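Local coordinates for protein beta-galactosidase (Bacillus circulans subsp. alkalophilus, PDB 3TTY) that hydrolyses terminal beta-D-galactosides, releasing galactose, and is built on a TIM barrel followed by a trimerisation domain and a C-terminal domain, at residues 393-398 with 438-443; 73-78 with 139-144; 524-529 with 561-566. All blocks are in the same frame, centred on the assembly; numbering follows the deposited sequence.

In the fold
Contact 2 is the most deeply buried of the three: it joins the third and fourth strands of the catalytic TIM barrel, mostly by backbone hydrogen bonds and apolar side chains. Contacts 1 and 3 are only partly buried and lie at two places on one mixed sheet, contact 1 beside 441-444, one of its outermost strands within the chain, and contact 3 at strand 525-530; their centres are about 35 Å apart. Both rely on a polar side-chain atom that takes several bonds, a serine hydroxyl oxygen in contact 1 and an asparagine amide oxygen in contact 3. Contacts 2 and 3 fall on opposite sides of the chain's centre, and only contact 3 is reached by another subunit, at D564 and Y565.

Contact 1. Residues 393-398 with 438-443; sequences ARSEAK and NIQTDM
The hydroxyl of S395 is held by three groups at once. It donates to D442 OD1, with S395 OG 2.7 Å from that oxygen and on its syn side, the side of the other carboxylate oxygen. It accepts from the amide of Q440, whose NE2 stands 3.1 Å from S395 OG with an almost linear N-H...O angle of 177° and with OG in the amide plane. The third bond is local: A397 N donates to S395 OG, closing an ST turn. OG lies anti to the backbone N (chi1 166°), the rotation that carries it to both partners.

This loop follows helix 371-386 and leads into strand 399-402, which pairs in parallel with 441-444 at the outer edge of the mixed sheet of the trimerisation domain. The end-to-end directions of 395-398 and 440-442 are 99° apart; the loop runs across 440-442 and forms no strand pair with it. D442 has further partners: OD1 forms a salt bridge with R295 and OD2 a hydrogen bond with Y453, a setting that would probably keep the carboxylate ionised. Q440 uses the other end of its amide as well, OE1 accepting from the backbone N of E621 in strand 617-624.

Apolar contact centres on A397. Its CB lies 3.7 Å from T441 CA, while Q440 CG packs 3.6 Å from A397 CA, the Q440 chain bending at chi2 beyond that point. One water bridges the backbones, accepting from K398 N and donating to Q440 O, each at 2.7 Å.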
loop_
_atom_site.group_PDB
_atom_site.type_symbol
_atom_site.label_atom_id
_atom_site.label_comp_id
_atom_site.label_asym_id
_atom_site.label_seq_id
_atom_site.Cartn_x
_atom_site.Cartn_y
_atom_site.Cartn_z
ATOM N N ALA A 393 -18.238 -41.512 -12.811
ATOM C CA ALA A 393 -16.947 -42.131 -12.517
ATOM C C ALA A 393 -16.324 -41.479 -11.280
ATOM O O ALA A 393 -16.463 -40.281 -11.074
ATOM C CB ALA A 393 -16.018 -42.020 -13.703
ATOM N N ARG A 394 -15.625 -42.262 -10.466
ATOM C CA ARG A 394 -15.133 -41.755 -9.191
ATOM C C ARG A 394 -13.653 -42.028 -8.949
ATOM O O ARG A 394 -13.056 -42.870 -9.614
ATOM C CB ARG A 394 -15.997 -42.298 -8.052
ATOM C CG ARG A 394 -17.447 -41.833 -8.166
ATOM C CD ARG A 394 -18.369 -42.600 -7.241
ATOM N NE ARG A 394 -18.362 -42.058 -5.887
ATOM C CZ ARG A 394 -19.230 -41.157 -5.436
ATOM N NH1 ARG A 394 -20.194 -40.684 -6.230
ATOM N NH2 ARG A 394 -19.136 -40.728 -4.183
ATOM N N SER A 395 -13.061 -41.292 -8.013
ATOM C CA SER A 395 -11.681 -41.530 -7.604
ATOM C C SER A 395 -11.586 -42.751 -6.702
ATOM O O SER A 395 -12.461 -42.979 -5.863
ATOM C CB SER A 395 -11.115 -40.320 -6.850
ATOM O OG SER A 395 -9.906 -40.674 -6.190
ATOM N N GLU A 396 -10.519 -43.528 -6.874
ATOM C CA GLU A 396 -10.214 -44.634 -5.967
ATOM C C GLU A 396 -8.852 -44.434 -5.316
ATOM O O GLU A 396 -8.121 -45.386 -5.048
ATOM C CB GLU A 396 -10.336 -45.991 -6.684
ATOM C CG GLU A 396 -11.810 -46.391 -6.859
ATOM C CD GLU A 396 -12.023 -47.732 -7.533
ATOM O OE1 GLU A 396 -11.028 -48.419 -7.869
ATOM O OE2 GLU A 396 -13.206 -48.096 -7.728
ATOM N N ALA A 397 -8.537 -43.167 -5.058
ATOM C CA ALA A 397 -7.317 -42.769 -4.372
ATOM C C ALA A 397 -7.078 -43.590 -3.118
ATOM O O ALA A 397 -8.030 -43.959 -2.419
ATOM C CB ALA A 397 -7.368 -41.289 -4.017
ATOM N N LYS A 398 -5.803 -43.873 -2.850
ATOM C CA LYS A 398 -5.378 -44.531 -1.615
ATOM C C LYS A 398 -4.632 -43.520 -0.775
ATOM O O LYS A 398 -4.225 -43.814 0.345
ATOM C CB LYS A 398 -4.443 -45.719 -1.894
ATOM C CG LYS A 398 -5.045 -46.844 -2.712
ATOM C CD LYS A 398 -6.305 -47.386 -2.087
ATOM C CE LYS A 398 -6.864 -48.527 -2.930
ATOM N NZ LYS A 398 -5.842 -49.604 -3.174
ATOM N N ASN A 438 2.013 -38.826 -10.315
ATOM C CA ASN A 438 0.763 -39.418 -10.770
ATOM C C ASN A 438 0.184 -40.374 -9.718
ATOM O O ASN A 438 -0.407 -41.407 -10.046
ATOM C CB ASN A 438 0.949 -40.131 -12.121
ATOM C CG ASN A 438 1.505 -39.206 -13.206
ATOM O OD1 ASN A 438 1.140 -38.030 -13.292
ATOM N ND2 ASN A 438 2.395 -39.736 -14.034
ATOM N N ILE A 439 0.367 -40.027 -8.450
ATOM C CA ILE A 439 -0.245 -40.794 -7.374
ATOM C C ILE A 439 -1.646 -40.256 -7.212
ATOM O O ILE A 439 -1.829 -39.075 -6.928
ATOM C CB ILE A 439 0.502 -40.630 -6.025
ATOM C CG1 ILE A 439 2.000 -40.938 -6.164
ATOM C CG2 ILE A 439 -0.135 -41.510 -4.957
ATOM C CD1 ILE A 439 2.319 -42.414 -6.171
ATOM N N GLN A 440 -2.637 -41.114 -7.410
ATOM C CA GLN A 440 -4.026 -40.702 -7.303
ATOM C C GLN A 440 -4.311 -40.250 -5.875
ATOM O O GLN A 440 -4.037 -40.976 -4.919
ATOM C CB GLN A 440 -4.941 -41.856 -7.687
ATOM C CG GLN A 440 -6.419 -41.514 -7.639
ATOM C CD GLN A 440 -6.841 -40.547 -8.740
ATOM O OE1 GLN A 440 -6.096 -40.304 -9.704
ATOM N NE2 GLN A 440 -8.043 -39.982 -8.595
ATOM N N THR A 441 -4.855 -39.048 -5.731
ATOM C CA THR A 441 -5.038 -38.456 -4.414
ATOM C C THR A 441 -6.375 -37.725 -4.302
ATOM O O THR A 441 -6.867 -37.146 -5.275
ATOM C CB THR A 441 -3.919 -37.447 -4.121
ATOM O OG1 THR A 441 -3.979 -36.412 -5.101
ATOM C CG2 THR A 441 -2.565 -38.095 -4.225
ATOM N N ASP A 442 -6.966 -37.769 -3.114
ATOM C CA ASP A 442 -8.174 -37.008 -2.812
ATOM C C ASP A 442 -7.873 -35.930 -1.792
ATOM O O ASP A 442 -7.238 -36.202 -0.770
ATOM C CB ASP A 442 -9.238 -37.898 -2.178
ATOM C CG ASP A 442 -9.765 -38.930 -3.116
ATOM O OD1 ASP A 442 -9.630 -38.738 -4.345
ATOM O OD2 ASP A 442 -10.335 -39.920 -2.611
ATOM N N MET A 443 -8.360 -34.721 -2.058
ATOM C CA MET A 443 -8.428 -33.686 -1.037
ATOM C C MET A 443 -9.643 -34.003 -0.174
ATOM O O MET A 443 -10.724 -34.269 -0.701
ATOM C CB MET A 443 -8.579 -32.308 -1.682
ATOM C CG MET A 443 -7.393 -31.889 -2.534
ATOM S SD MET A 443 -5.891 -31.719 -1.563
ATOM C CE MET A 443 -6.494 -30.687 -0.226
HETATM O O HOH W 1 -3.748 -43.602 -4.568
#

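Contact 2. Residues 73-78 with 139-144; sequences NIYLCL and HPQIVM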
loop_
_atom_site.group_PDB
_atom_site.type_symbol
_atom_site.label_atom_id
_atom_site.label_comp_id
_atom_site.label_asym_id
_atom_site.label_seq_id
_atom_site.Cartn_x
_atom_site.Cartn_y
_atom_site.Cartn_z
ATOM N N ASN A 73 -33.908 -27.671 -28.160
ATOM C CA ASN A 73 -33.641 -28.738 -27.192
ATOM C C ASN A 73 -32.364 -28.480 -26.375
ATOM O O ASN A 73 -31.657 -29.409 -25.978
ATOM C CB ASN A 73 -33.612 -30.122 -27.871
ATOM C CG ASN A 73 -33.641 -31.280 -26.858
ATOM O OD1 ASN A 73 -32.887 -32.251 -26.985
ATOM N ND2 ASN A 73 -34.507 -31.172 -25.844
ATOM N N ILE A 74 -32.076 -27.206 -26.130
ATOM C CA ILE A 74 -31.014 -26.828 -25.210
ATOM C C ILE A 74 -31.574 -26.836 -23.793
ATOM O O ILE A 74 -32.684 -26.359 -23.555
ATOM C CB ILE A 74 -30.448 -25.444 -25.548
ATOM C CG1 ILE A 74 -29.687 -25.500 -26.872
ATOM C CG2 ILE A 74 -29.552 -24.937 -24.432
ATOM C CD1 ILE A 74 -29.246 -24.142 -27.391
ATOM N N TYR A 75 -30.812 -27.404 -22.866
ATOM C CA TYR A 75 -31.245 -27.547 -21.478
ATOM C C TYR A 75 -30.925 -26.320 -20.639
ATOM O O TYR A 75 -30.001 -25.566 -20.958
ATOM C CB TYR A 75 -30.617 -28.793 -20.855
ATOM C CG TYR A 75 -31.171 -30.080 -21.441
ATOM C CD1 TYR A 75 -32.461 -30.506 -21.131
ATOM C CD2 TYR A 75 -30.408 -30.865 -22.307
ATOM C CE1 TYR A 75 -32.979 -31.682 -21.665
ATOM C CE2 TYR A 75 -30.913 -32.046 -22.848
ATOM C CZ TYR A 75 -32.197 -32.446 -22.523
ATOM O OH TYR A 75 -32.706 -33.609 -23.052
ATOM N N LEU A 76 -31.680 -26.140 -19.557
ATOM C CA LEU A 76 -31.621 -24.913 -18.777
ATOM C C LEU A 76 -31.083 -25.110 -17.362
ATOM O O LEU A 76 -31.600 -25.918 -16.579
ATOM C CB LEU A 76 -32.993 -24.254 -18.735
ATOM C CG LEU A 76 -33.547 -24.022 -20.143
ATOM C CD1 LEU A 76 -35.031 -23.697 -20.124
ATOM C CD2 LEU A 76 -32.762 -22.943 -20.842
ATOM N N CYS A 77 -30.009 -24.386 -17.066
ATOM C CA CYS A 77 -29.571 -24.187 -15.701
ATOM C C CYS A 77 -30.154 -22.830 -15.273
ATOM O O CYS A 77 -29.606 -21.779 -15.603
ATOM C CB CYS A 77 -28.048 -24.189 -15.627
ATOM S SG CYS A 77 -27.425 -24.024 -13.955
ATOM N N LEU A 78 -31.285 -22.859 -14.570
ATOM C CA LEU A 78 -32.036 -21.637 -14.297
ATOM C C LEU A 78 -31.618 -20.995 -12.978
ATOM O O LEU A 78 -31.719 -21.612 -11.922
ATOM C CB LEU A 78 -33.550 -21.900 -14.315
ATOM C CG LEU A 78 -34.460 -20.684 -14.081
ATOM C CD1 LEU A 78 -34.212 -19.566 -15.116
ATOM C CD2 LEU A 78 -35.920 -21.075 -14.078
ATOM N N HIS A 139 -41.929 -27.285 -16.393
ATOM C CA HIS A 139 -41.112 -27.156 -17.581
ATOM C C HIS A 139 -40.043 -28.236 -17.601
ATOM O O HIS A 139 -39.282 -28.375 -16.646
ATOM C CB HIS A 139 -40.497 -25.768 -17.719
ATOM C CG HIS A 139 -40.146 -25.420 -19.131
ATOM N ND1 HIS A 139 -39.151 -26.071 -19.830
ATOM C CD2 HIS A 139 -40.681 -24.517 -19.988
ATOM C CE1 HIS A 139 -39.077 -25.573 -21.052
ATOM N NE2 HIS A 139 -39.993 -24.628 -21.173
ATOM N N PRO A 140 -40.013 -29.013 -18.695
ATOM C CA PRO A 140 -39.186 -30.202 -18.927
ATOM C C PRO A 140 -37.694 -29.932 -19.125
ATOM O O PRO A 140 -36.899 -30.845 -18.912
ATOM C CB PRO A 140 -39.771 -30.779 -20.227
ATOM C CG PRO A 140 -40.361 -29.591 -20.928
ATOM C CD PRO A 140 -40.922 -28.742 -19.825
ATOM N N GLN A 141 -37.325 -28.718 -19.528
ATOM C CA GLN A 141 -35.944 -28.432 -19.919
ATOM C C GLN A 141 -35.029 -28.079 -18.747
ATOM O O GLN A 141 -33.801 -28.201 -18.846
ATOM C CB GLN A 141 -35.902 -27.303 -20.949
ATOM C CG GLN A 141 -36.416 -27.684 -22.308
ATOM C CD GLN A 141 -35.678 -28.874 -22.879
ATOM O OE1 GLN A 141 -36.193 -29.990 -22.872
ATOM N NE2 GLN A 141 -34.460 -28.643 -23.372
ATOM N N ILE A 142 -35.622 -27.638 -17.644
ATOM C CA ILE A 142 -34.846 -27.210 -16.482
ATOM C C ILE A 142 -34.203 -28.390 -15.773
ATOM O O ILE A 142 -34.888 -29.226 -15.196
ATOM C CB ILE A 142 -35.716 -26.439 -15.484
ATOM C CG1 ILE A 142 -36.389 -25.255 -16.180
ATOM C CG2 ILE A 142 -34.883 -25.984 -14.305
ATOM C CD1 ILE A 142 -37.325 -24.471 -15.283
ATOM N N VAL A 143 -32.877 -28.444 -15.802
ATOM C CA VAL A 143 -32.157 -29.595 -15.293
ATOM C C VAL A 143 -31.428 -29.279 -13.996
ATOM O O VAL A 143 -30.867 -30.175 -13.353
ATOM C CB VAL A 143 -31.121 -30.081 -16.326
ATOM C CG1 VAL A 143 -31.803 -30.785 -17.507
ATOM C CG2 VAL A 143 -30.276 -28.903 -16.813
ATOM N N MET A 144 -31.416 -28.003 -13.622
ATOM C CA MET A 144 -30.619 -27.543 -12.485
ATOM C C MET A 144 -31.050 -26.143 -12.063
ATOM O O MET A 144 -31.322 -25.300 -12.916
ATOM C CB MET A 144 -29.135 -27.554 -12.860
ATOM C CG MET A 144 -28.175 -27.141 -11.752
ATOM S SD MET A 144 -28.050 -28.303 -10.358
ATOM C CE MET A 144 -27.601 -29.823 -11.182
#
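L76 and I142 pair in parallel, as do C77 and M144, joining strands 75-79 and 142-146, the third and fourth strands of the eight-stranded TIM barrel. The register slips by one residue between the two pairs, a beta bulge at V143, and the short strand axes are inclined at 52°.

Three backbone hydrogen bonds run along the seam. L76 N donates to Q141 O, L76 O accepts from V143 N at 2.9 Å, and L78 N donates to M144 O. Two CA-H...O contacts supplement them, from I142 CA to L76 O and from C77 CA to M144 O.

The side-chain polar contact lies ahead of the paired strands. Q141 reaches back with its chain bent at chi2 (-56°), and its NE2 donates to I74 O over 2.9 Å; the donor stands well above the carbonyl plane of I74. The amide stands off the plane of the Y75 ring, displaced past its CD1 side, the two planes 20° apart, with Q141 NE2 3.5 Å from Y75 CD1. Q141 O meets the edge of the same ring. Within its segment, Q141 N donates to H139 ND1.

Some of the apolar packing falls on the two faces of the sheet. On the face of L76 and I142, L76 CD1 touches Q141 CB, and helix 60-71 covers L76 through I66. On the face of C77 and M144, C77 SG is 3.9 Å from M144 CG, before the methionine chain bends away. Separately, L78 CD2 lies 3.9 Å from I142 CD1, and V143 CG1 approaches Y75 CD1 obliquely at 3.7 Å.

Contact 3. Residues 524-529 with 561-566; sequences HQNEIV and YGADYY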
loop_
_atom_site.group_PDB
_atom_site.type_symbol
_atom_site.label_atom_id
_atom_site.label_comp_id
_atom_site.label_asym_id
_atom_site.label_seq_id
_atom_site.Cartn_x
_atom_site.Cartn_y
_atom_site.Cartn_z
ATOM N N HIS A 524 16.637 -17.164 4.631
ATOM C CA HIS A 524 17.371 -18.089 5.479
ATOM C C HIS A 524 16.753 -19.473 5.352
ATOM O O HIS A 524 15.535 -19.618 5.252
ATOM C CB HIS A 524 17.354 -17.649 6.937
ATOM C CG HIS A 524 18.247 -16.488 7.230
ATOM N ND1 HIS A 524 17.915 -15.191 6.900
ATOM C CD2 HIS A 524 19.460 -16.425 7.827
ATOM C CE1 HIS A 524 18.887 -14.380 7.278
ATOM N NE2 HIS A 524 19.837 -15.103 7.841
ATOM N N GLN A 525 17.607 -20.485 5.348
ATOM C CA GLN A 525 17.166 -21.858 5.249
ATOM C C GLN A 525 17.967 -22.697 6.224
ATOM O O GLN A 525 18.925 -22.217 6.819
ATOM C CB GLN A 525 17.365 -22.375 3.825
ATOM C CG GLN A 525 16.601 -21.577 2.779
ATOM C CD GLN A 525 16.799 -22.098 1.366
ATOM O OE1 GLN A 525 16.120 -21.660 0.438
ATOM N NE2 GLN A 525 17.736 -23.028 1.194
ATOM N N ASN A 526 17.549 -23.946 6.394
ATOM C CA ASN A 526 18.307 -24.930 7.149
ATOM C C ASN A 526 18.445 -26.169 6.269
ATOM O O ASN A 526 18.125 -26.142 5.082
ATOM C CB ASN A 526 17.612 -25.282 8.476
ATOM C CG ASN A 526 18.586 -25.802 9.539
ATOM O OD1 ASN A 526 19.168 -26.881 9.403
ATOM N ND2 ASN A 526 18.747 -25.036 10.615
ATOM N N GLU A 527 18.894 -27.258 6.864
ATOM C CA GLU A 527 19.290 -28.426 6.109
ATOM C C GLU A 527 18.688 -29.667 6.757
ATOM O O GLU A 527 18.775 -29.848 7.977
ATOM C CB GLU A 527 20.821 -28.496 6.078
ATOM C CG GLU A 527 21.450 -29.657 5.311
ATOM C CD GLU A 527 22.981 -29.699 5.473
ATOM O OE1 GLU A 527 23.628 -30.645 4.958
ATOM O OE2 GLU A 527 23.535 -28.781 6.124
ATOM N N ILE A 528 18.042 -30.492 5.938
ATOM C CA ILE A 528 17.543 -31.789 6.362
ATOM C C ILE A 528 18.614 -32.817 6.015
ATOM O O ILE A 528 18.953 -33.011 4.841
ATOM C CB ILE A 528 16.218 -32.129 5.668
ATOM C CG1 ILE A 528 15.122 -31.179 6.140
ATOM C CG2 ILE A 528 15.799 -33.555 5.959
ATOM C CD1 ILE A 528 13.867 -31.269 5.328
ATOM N N VAL A 529 19.177 -33.440 7.048
ATOM C CA VAL A 529 20.288 -34.370 6.888
ATOM C C VAL A 529 19.873 -35.772 7.270
ATOM O O VAL A 529 19.709 -36.067 8.446
ATOM C CB VAL A 529 21.458 -33.994 7.799
ATOM C CG1 VAL A 529 22.622 -34.974 7.602
ATOM C CG2 VAL A 529 21.889 -32.558 7.549
ATOM N N TYR A 561 18.428 -31.779 11.734
ATOM C CA TYR A 561 18.818 -30.465 11.222
ATOM C C TYR A 561 20.329 -30.389 11.008
ATOM O O TYR A 561 21.101 -31.071 11.690
ATOM C CB TYR A 561 18.392 -29.346 12.170
ATOM C CG TYR A 561 16.906 -29.105 12.247
ATOM C CD1 TYR A 561 16.205 -29.380 13.412
ATOM C CD2 TYR A 561 16.201 -28.584 11.160
ATOM C CE1 TYR A 561 14.851 -29.152 13.499
ATOM C CE2 TYR A 561 14.841 -28.357 11.237
ATOM C CZ TYR A 561 14.174 -28.643 12.415
ATOM O OH TYR A 561 12.826 -28.420 12.523
ATOM N N GLY A 562 20.743 -29.544 10.074
ATOM C CA GLY A 562 22.142 -29.447 9.712
ATOM C C GLY A 562 22.854 -28.219 10.235
ATOM O O GLY A 562 24.081 -28.177 10.217
ATOM N N ALA A 563 22.098 -27.224 10.699
ATOM C CA ALA A 563 22.682 -25.942 11.080
ATOM C C ALA A 563 21.945 -25.278 12.234
ATOM O O ALA A 563 20.919 -25.785 12.706
ATOM C CB ALA A 563 22.720 -25.006 9.882
ATOM N N ASP A 564 22.478 -24.138 12.680
ATOM C CA ASP A 564 21.834 -23.339 13.718
ATOM C C ASP A 564 21.903 -24.056 15.068
ATOM O O ASP A 564 22.387 -25.186 15.142
ATOM C CB ASP A 564 20.381 -23.035 13.325
ATOM C CG ASP A 564 20.026 -21.570 13.493
ATOM O OD1 ASP A 564 20.563 -20.939 14.427
ATOM O OD2 ASP A 564 19.220 -21.051 12.688
ATOM N N TYR A 565 21.421 -23.409 16.131
ATOM C CA TYR A 565 21.556 -23.966 17.485
ATOM C C TYR A 565 20.846 -25.302 17.699
ATOM O O TYR A 565 21.183 -26.041 18.628
ATOM C CB TYR A 565 21.129 -22.959 18.557
ATOM C CG TYR A 565 19.635 -22.749 18.681
ATOM C CD1 TYR A 565 18.962 -21.869 17.844
ATOM C CD2 TYR A 565 18.900 -23.426 19.646
ATOM C CE1 TYR A 565 17.600 -21.676 17.963
ATOM C CE2 TYR A 565 17.539 -23.245 19.771
ATOM C CZ TYR A 565 16.892 -22.370 18.929
ATOM O OH TYR A 565 15.537 -22.193 19.058
ATOM N N TYR A 566 19.870 -25.620 16.851
ATOM C CA TYR A 566 19.204 -26.922 16.947
ATOM C C TYR A 566 19.809 -27.989 16.027
ATOM O O TYR A 566 19.235 -29.066 15.839
ATOM C CB TYR A 566 17.700 -26.811 16.726
ATOM C CG TYR A 566 17.256 -25.765 15.725
ATOM C CD1 TYR A 566 16.989 -26.102 14.400
ATOM C CD2 TYR A 566 17.062 -24.454 16.117
ATOM C CE1 TYR A 566 16.555 -25.148 13.493
ATOM C CE2 TYR A 566 16.627 -23.496 15.223
ATOM C CZ TYR A 566 16.376 -23.840 13.913
ATOM O OH TYR A 566 15.948 -22.862 13.038
HETATM O O HOH W 2 17.616 -22.379 10.952
#
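N526 fits tightly against the loop at 562-563, its amide bonded at both ends. OD1 accepts from G562 N and A563 N, each 3.2 Å from N526 OD1, and from E527 N. N526 ND2 donates to A563 O over 3.1 Å, with an angle at H of 170°. CG, anti to the backbone N (chi1 -155°), faces the loop.

Strand 525-530 meets the end of its antiparallel neighbour 556-561: I528 and Y561 form a non-hydrogen-bonded pair, and beyond it the bond from G562 N to E527 O is weak. V529 CG2 packs on G562 CA at 3.8 Å.

The looser side is bridged by water. One molecule accepts from N526 ND2 and donates to D564 OD2 and Y566 OH, each 2.7 Å away. OD1 of exposed D564 forms a salt bridge with R323 of the second subunit, while Y566 OH also bonds D518. An alanine here removes the amide and would probably leave A563 N, A563 O and E527 N without this partner, G562 N with its weak bond to E527 O, and the loop freer to shift. A single neutral amide, giving and accepting bonds, thus probably helps to hold the loop that carries D564 to the second subunit.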